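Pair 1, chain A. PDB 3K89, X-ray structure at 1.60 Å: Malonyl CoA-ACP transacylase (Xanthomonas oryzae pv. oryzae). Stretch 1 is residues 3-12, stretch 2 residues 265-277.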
# COMPACT_ATOMS: atom_id res chain seq x y z
N GLU A 3 -20.69 6.29 7.70
CA GLU A 3 -21.20 6.70 6.39
C GLU A 3 -21.07 5.56 5.40
O GLU A 3 -19.95 5.18 5.03
CB GLU A 3 -20.47 7.96 5.89
CG GLU A 3 -20.90 8.42 4.49
CD GLU A 3 -22.41 8.52 4.34
OE1 GLU A 3 -23.05 9.19 5.19
OE2 GLU A 3 -22.96 7.93 3.39
N SER A 4 -22.21 5.03 4.96
CA SER A 4 -22.27 3.82 4.13
C SER A 4 -21.68 3.98 2.73
O SER A 4 -21.33 2.98 2.09
CB SER A 4 -23.70 3.26 4.07
OG SER A 4 -24.52 4.03 3.20
N THR A 5 -21.55 5.22 2.26
CA THR A 5 -21.01 5.48 0.93
C THR A 5 -19.52 5.83 0.91
O THR A 5 -18.96 6.04 -0.16
CB THR A 5 -21.77 6.60 0.16
OG1 THR A 5 -21.60 7.86 0.83
CG2 THR A 5 -23.26 6.25 0.06
N LEU A 6 -18.89 5.89 2.09
CA LEU A 6 -17.50 6.36 2.18
C LEU A 6 -16.51 5.24 2.50
O LEU A 6 -16.74 4.47 3.41
CB LEU A 6 -17.39 7.46 3.25
CG LEU A 6 -16.03 8.06 3.62
CD1 LEU A 6 -15.42 8.89 2.49
CD2 LEU A 6 -16.17 8.90 4.86
N ALA A 7 -15.40 5.16 1.76
CA ALA A 7 -14.30 4.27 2.14
C ALA A 7 -13.03 5.09 2.30
O ALA A 7 -12.90 6.17 1.71
CB ALA A 7 -14.09 3.16 1.11
N PHE A 8 -12.09 4.58 3.09
CA PHE A 8 -10.74 5.16 3.18
C PHE A 8 -9.78 4.13 2.61
O PHE A 8 -9.94 2.93 2.86
CB PHE A 8 -10.36 5.45 4.63
CG PHE A 8 -10.69 6.84 5.09
CD1 PHE A 8 -11.91 7.43 4.75
CD2 PHE A 8 -9.80 7.54 5.89
CE1 PHE A 8 -12.21 8.72 5.20
CE2 PHE A 8 -10.08 8.82 6.35
CZ PHE A 8 -11.29 9.41 5.99
N VAL A 9 -8.79 4.62 1.85
CA VAL A 9 -7.70 3.76 1.32
C VAL A 9 -6.37 4.33 1.78
O VAL A 9 -6.23 5.54 1.92
CB VAL A 9 -7.73 3.58 -0.23
CG1 VAL A 9 -9.01 2.84 -0.68
CG2 VAL A 9 -7.58 4.91 -0.97
N PHE A 10 -5.39 3.44 2.01
CA PHE A 10 -4.11 3.87 2.57
C PHE A 10 -2.98 3.52 1.61
O PHE A 10 -2.93 2.41 1.09
CB PHE A 10 -3.89 3.20 3.93
CG PHE A 10 -4.98 3.51 4.92
CD1 PHE A 10 -6.16 2.75 4.95
CD2 PHE A 10 -4.84 4.60 5.78
CE1 PHE A 10 -7.19 3.08 5.88
CE2 PHE A 10 -5.85 4.93 6.72
CZ PHE A 10 -7.03 4.17 6.75
N PRO A 11 -2.09 4.49 1.35
CA PRO A 11 -1.03 4.29 0.36
C PRO A 11 0.14 3.44 0.85
O PRO A 11 0.33 3.25 2.04
CB PRO A 11 -0.54 5.71 0.08
CG PRO A 11 -0.74 6.40 1.38
CD PRO A 11 -2.06 5.86 1.91
N GLY A 12 0.93 2.98 -0.12
CA GLY A 12 2.07 2.13 0.20
C GLY A 12 3.31 2.64 -0.50
O GLY A 12 3.37 3.80 -0.94
N ALA A 265 -14.59 -3.89 -5.65
CA ALA A 265 -15.32 -4.49 -4.53
C ALA A 265 -15.96 -3.42 -3.66
O ALA A 265 -17.11 -3.57 -3.22
CB ALA A 265 -14.42 -5.41 -3.69
N LEU A 266 -15.21 -2.34 -3.40
CA LEU A 266 -15.75 -1.18 -2.67
C LEU A 266 -16.98 -0.62 -3.38
O LEU A 266 -18.03 -0.46 -2.74
CB LEU A 266 -14.69 -0.09 -2.50
CG LEU A 266 -13.48 -0.43 -1.61
CD1 LEU A 266 -12.45 0.72 -1.69
CD2 LEU A 266 -13.89 -0.72 -0.16
N ALA A 267 -16.84 -0.33 -4.67
CA ALA A 267 -17.92 0.23 -5.49
C ALA A 267 -19.14 -0.69 -5.52
O ALA A 267 -20.27 -0.22 -5.46
CB ALA A 267 -17.43 0.53 -6.90
N SER A 268 -18.90 -1.99 -5.61
CA SER A 268 -20.00 -2.96 -5.67
C SER A 268 -20.76 -3.02 -4.34
O SER A 268 -21.91 -3.49 -4.28
CB SER A 268 -19.49 -4.36 -6.05
OG SER A 268 -18.87 -4.99 -4.94
N GLN A 269 -20.13 -2.54 -3.27
CA GLN A 269 -20.76 -2.56 -1.96
C GLN A 269 -21.37 -1.20 -1.58
O GLN A 269 -21.66 -0.95 -0.41
CB GLN A 269 -19.78 -3.07 -0.89
CG GLN A 269 -19.47 -4.55 -1.04
CD GLN A 269 -18.51 -5.09 0.00
OE1 GLN A 269 -17.58 -5.82 -0.33
NE2 GLN A 269 -18.74 -4.74 1.26
N GLY A 270 -21.54 -0.33 -2.57
CA GLY A 270 -22.20 0.96 -2.38
C GLY A 270 -21.31 2.16 -2.07
O GLY A 270 -21.79 3.26 -1.81
N ILE A 271 -19.99 1.95 -2.09
CA ILE A 271 -19.06 3.07 -1.94
C ILE A 271 -19.07 3.98 -3.18
O ILE A 271 -18.94 3.51 -4.31
CB ILE A 271 -17.62 2.55 -1.67
CG1 ILE A 271 -17.59 1.69 -0.39
CG2 ILE A 271 -16.63 3.72 -1.59
CD1 ILE A 271 -18.04 2.42 0.86
N THR A 272 -19.21 5.29 -2.93
CA THR A 272 -19.18 6.33 -3.98
C THR A 272 -18.12 7.40 -3.69
O THR A 272 -17.80 8.22 -4.56
CB THR A 272 -20.55 7.06 -4.10
OG1 THR A 272 -20.81 7.79 -2.90
CG2 THR A 272 -21.68 6.07 -4.34
N ARG A 273 -17.59 7.40 -2.47
CA ARG A 273 -16.61 8.40 -2.05
C ARG A 273 -15.44 7.69 -1.41
O ARG A 273 -15.64 6.85 -0.55
CB ARG A 273 -17.21 9.36 -1.02
CG ARG A 273 -18.44 10.15 -1.47
CD ARG A 273 -19.13 10.77 -0.26
NE ARG A 273 -20.02 11.87 -0.62
CZ ARG A 273 -20.67 12.63 0.26
NH1 ARG A 273 -20.54 12.43 1.57
NH2 ARG A 273 -21.46 13.61 -0.17
N ILE A 274 -14.22 8.03 -1.83
CA ILE A 274 -13.02 7.38 -1.27
C ILE A 274 -11.99 8.43 -0.90
O ILE A 274 -11.57 9.24 -1.74
CB ILE A 274 -12.41 6.33 -2.23
CG1 ILE A 274 -13.45 5.27 -2.63
CG2 ILE A 274 -11.18 5.66 -1.60
CD1 ILE A 274 -12.97 4.24 -3.64
N ALA A 275 -11.57 8.42 0.36
CA ALA A 275 -10.47 9.29 0.78
C ALA A 275 -9.17 8.53 0.73
O ALA A 275 -9.10 7.40 1.22
CB ALA A 275 -10.71 9.81 2.17
N GLU A 276 -8.13 9.16 0.19
CA GLU A 276 -6.78 8.60 0.27
C GLU A 276 -6.14 9.15 1.54
O GLU A 276 -5.77 10.34 1.62
CB GLU A 276 -5.97 8.93 -0.99
CG GLU A 276 -4.57 8.29 -0.98
CD GLU A 276 -3.89 8.28 -2.34
OE1 GLU A 276 -4.38 8.96 -3.26
OE2 GLU A 276 -2.90 7.55 -2.50
N CYS A 277 -6.00 8.28 2.54
CA CYS A 277 -5.63 8.71 3.88
C CYS A 277 -4.15 8.50 4.13
O CYS A 277 -3.73 7.50 4.70
CB CYS A 277 -6.47 7.94 4.90
SG CYS A 277 -6.33 8.57 6.57
O HOH W 1 -21.21 0.29 2.09

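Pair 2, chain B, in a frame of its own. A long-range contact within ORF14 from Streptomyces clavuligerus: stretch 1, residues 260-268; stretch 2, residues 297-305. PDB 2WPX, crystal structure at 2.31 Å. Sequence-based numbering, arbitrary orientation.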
# COMPACT_ATOMS: atom_id res chain seq x y z
N ASN B 260 14.53 -7.82 0.27
CA ASN B 260 14.26 -7.57 1.68
C ASN B 260 13.70 -8.80 2.37
O ASN B 260 12.54 -8.80 2.74
CB ASN B 260 13.24 -6.43 1.83
CG ASN B 260 13.71 -5.15 1.19
OD1 ASN B 260 12.92 -4.42 0.58
ND2 ASN B 260 15.00 -4.85 1.34
N PRO B 261 14.52 -9.85 2.54
CA PRO B 261 14.06 -11.11 3.13
C PRO B 261 13.44 -10.97 4.52
O PRO B 261 12.71 -11.86 4.97
CB PRO B 261 15.34 -11.95 3.26
CG PRO B 261 16.34 -11.30 2.23
CD PRO B 261 15.97 -9.86 2.18
N ALA B 262 13.79 -9.91 5.23
CA ALA B 262 13.30 -9.67 6.58
C ALA B 262 11.98 -8.89 6.64
O ALA B 262 11.47 -8.65 7.72
CB ALA B 262 14.41 -8.89 7.41
N TYR B 263 11.44 -8.44 5.52
CA TYR B 263 10.25 -7.61 5.60
C TYR B 263 9.06 -8.27 4.92
O TYR B 263 9.20 -8.97 3.96
CB TYR B 263 10.49 -6.24 4.96
CG TYR B 263 11.42 -5.33 5.70
CD1 TYR B 263 10.92 -4.19 6.36
CD2 TYR B 263 12.80 -5.59 5.76
CE1 TYR B 263 11.73 -3.34 7.01
CE2 TYR B 263 13.64 -4.71 6.43
CZ TYR B 263 13.08 -3.60 7.05
OH TYR B 263 13.85 -2.72 7.70
N ALA B 264 7.85 -8.02 5.42
CA ALA B 264 6.68 -8.55 4.74
C ALA B 264 5.51 -7.64 5.02
O ALA B 264 5.55 -6.79 5.91
CB ALA B 264 6.43 -10.03 5.16
N LEU B 265 4.50 -7.74 4.19
CA LEU B 265 3.35 -6.83 4.32
C LEU B 265 2.09 -7.66 4.65
O LEU B 265 1.78 -8.62 3.98
CB LEU B 265 3.22 -5.98 3.05
CG LEU B 265 2.19 -4.88 2.82
CD1 LEU B 265 0.77 -5.44 2.78
CD2 LEU B 265 2.30 -3.72 3.83
N GLN B 266 1.42 -7.33 5.75
CA GLN B 266 0.15 -7.98 6.09
C GLN B 266 -0.94 -7.19 5.50
O GLN B 266 -1.04 -6.00 5.77
CB GLN B 266 -0.05 -8.06 7.61
CG GLN B 266 -1.35 -8.78 8.03
CD GLN B 266 -1.48 -8.90 9.55
OE1 GLN B 266 -1.04 -9.90 10.13
NE2 GLN B 266 -2.07 -7.87 10.21
N GLY B 267 -1.76 -7.83 4.69
CA GLY B 267 -2.87 -7.11 4.04
C GLY B 267 -4.16 -7.24 4.83
O GLY B 267 -4.17 -7.67 5.99
N MET B 268 -5.28 -6.89 4.22
CA MET B 268 -6.52 -6.92 4.97
C MET B 268 -6.98 -8.31 5.47
O MET B 268 -6.79 -9.33 4.82
CB MET B 268 -7.64 -6.17 4.22
CG MET B 268 -7.72 -6.51 2.70
SD MET B 268 -9.06 -5.58 1.87
CE MET B 268 -8.14 -4.23 1.09
N PRO B 297 11.44 -17.99 6.48
CA PRO B 297 12.06 -17.98 7.81
C PRO B 297 12.71 -16.66 8.22
O PRO B 297 12.86 -16.42 9.40
CB PRO B 297 13.14 -19.08 7.73
CG PRO B 297 13.28 -19.41 6.23
CD PRO B 297 11.92 -19.12 5.66
N GLU B 298 13.15 -15.83 7.29
CA GLU B 298 13.96 -14.69 7.67
C GLU B 298 13.10 -13.51 7.99
O GLU B 298 13.61 -12.50 8.42
CB GLU B 298 14.93 -14.32 6.56
CG GLU B 298 16.15 -15.19 6.52
CD GLU B 298 16.98 -14.95 5.29
OE1 GLU B 298 16.66 -15.52 4.24
OE2 GLU B 298 17.98 -14.20 5.35
N VAL B 299 11.79 -13.64 7.75
CA VAL B 299 10.85 -12.58 8.04
C VAL B 299 10.77 -12.26 9.53
O VAL B 299 10.69 -13.13 10.39
CB VAL B 299 9.43 -12.87 7.47
CG1 VAL B 299 8.49 -11.89 8.04
CG2 VAL B 299 9.43 -12.76 5.96
N ARG B 300 10.82 -10.97 9.84
CA ARG B 300 11.10 -10.55 11.19
C ARG B 300 10.26 -9.32 11.40
O ARG B 300 9.78 -9.06 12.54
CB ARG B 300 12.59 -10.21 11.29
CG ARG B 300 13.50 -11.10 12.13
CD ARG B 300 13.19 -12.59 12.21
NE ARG B 300 13.29 -13.02 13.60
CZ ARG B 300 12.36 -13.72 14.25
NH1 ARG B 300 11.28 -14.16 13.60
NH2 ARG B 300 12.52 -14.03 15.54
N LEU B 301 10.08 -8.56 10.31
CA LEU B 301 9.34 -7.28 10.39
C LEU B 301 8.13 -7.23 9.50
O LEU B 301 8.23 -7.39 8.26
CB LEU B 301 10.25 -6.07 10.10
CG LEU B 301 11.51 -5.87 10.95
CD1 LEU B 301 12.49 -4.86 10.27
CD2 LEU B 301 11.12 -5.34 12.29
N VAL B 302 6.97 -7.02 10.10
CA VAL B 302 5.74 -7.13 9.36
C VAL B 302 4.98 -5.84 9.52
O VAL B 302 4.83 -5.32 10.62
CB VAL B 302 4.91 -8.33 9.85
CG1 VAL B 302 3.62 -8.46 9.02
CG2 VAL B 302 5.73 -9.58 9.78
N GLU B 303 4.56 -5.25 8.42
CA GLU B 303 3.81 -4.02 8.52
C GLU B 303 2.36 -4.25 8.07
O GLU B 303 2.06 -5.18 7.29
CB GLU B 303 4.47 -2.92 7.67
CG GLU B 303 4.19 -3.06 6.19
CD GLU B 303 4.90 -1.98 5.35
OE1 GLU B 303 4.45 -0.82 5.36
OE2 GLU B 303 5.90 -2.30 4.68
N THR B 304 1.47 -3.39 8.56
CA THR B 304 0.10 -3.39 8.14
C THR B 304 -0.51 -1.99 8.36
O THR B 304 0.16 -1.12 8.96
CB THR B 304 -0.70 -4.46 8.95
OG1 THR B 304 -1.89 -4.85 8.23
CG2 THR B 304 -1.03 -3.94 10.37
N ALA B 305 -1.75 -1.77 7.89
CA ALA B 305 -2.42 -0.48 8.08
C ALA B 305 -3.91 -0.66 8.13
O ALA B 305 -4.49 -1.32 7.27
CB ALA B 305 -2.08 0.51 6.92
O HOH W 2 7.29 -4.56 4.91
O HOH W 3 -1.94 -3.65 5.28

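Both pairs set two parallel β-strands side by side, with a tight turn leading into the first strand, and 14 central residues superpose with an RMSD of 0.5 Å. The strand axes cross at -28° in pair 1 and -30° in pair 2, the usual twist of a parallel sheet. A type I turn, A:Glu3 to A:Leu6 or B:Asn260 to B:Tyr263, delivers a carbonyl that accepts two amides at once. In pair 1, A:Thr5 O receives A:Thr272 N at 2.9 Å and A:Arg273 N at 3.0 Å; in pair 2, the matching B:Ala262 O receives B:Arg300 N at 3.2 Å and B:Leu301 N at 2.9 Å. The next three rungs match: A:Ala7 N to A:Arg273 O, A:Ala275 N to A:Ala7 O and A:Val9 N to A:Ala275 O, against B:Ala264 N to B:Leu301 O, B:Glu303 N to B:Ala264 O and B:Gln266 N to B:Glu303 O. Because these bonds use only backbone atoms, the side chains are free to differ.

The most similar solution surrounds A:Ala7 and its match B:Ala264. A methyl group leaves room for a branched residue from the loop before the second strand: A:Ala7 CB lies 3.7 Å from A:Ile271 CG2, and B:Ala264 CB 4.0 Å from B:Val299 CG1. On the same face, A:Ile274 and B:Val302 match, both β-branched and well suited to extended backbone.

The other face is solved differently. In pair 1 the aromatic ring belongs to A:Phe8, and small A:Ala275 fits against it, its CB 3.8 Å from the ring centroid and over the face. In pair 2 the ring sits two bridges earlier, on the same face, at B:Tyr263, matching A:Leu6; B:Leu301, which matches A:Arg273, places CD1 3.9 Å from that ring's centroid, again over the face. The position of A:Phe8 is taken by B:Leu265, whose CD2 lies 3.1 Å from CG of B:Glu303, too short for comfortable carbon–carbon packing and best read as strain or model error in this 2.31 Å structure. That glutamate, standing where A:Ala275 does, suits a partly exposed site: water 2 donates to its OE2 (2.7 Å) and to B:Ala264 O (3.0 Å).

Farther along, A:Val9 packs its CG1 3.7 Å from A:Ile274 CG2, whereas the matching B:Gln266 brings its aliphatic CB 4.0 Å from B:Val302 CG1. Here B:Thr304, at the position of A:Glu276, adds a side-chain bond, with OG1 donating to B:Gln266 O at 2.8 Å.

At the loop, A:Gly270 has phi/psi of 93/4°, where a CB would jam against the preceding carbonyl oxygen; B:Glu298, at -89/-6°, has no such restriction.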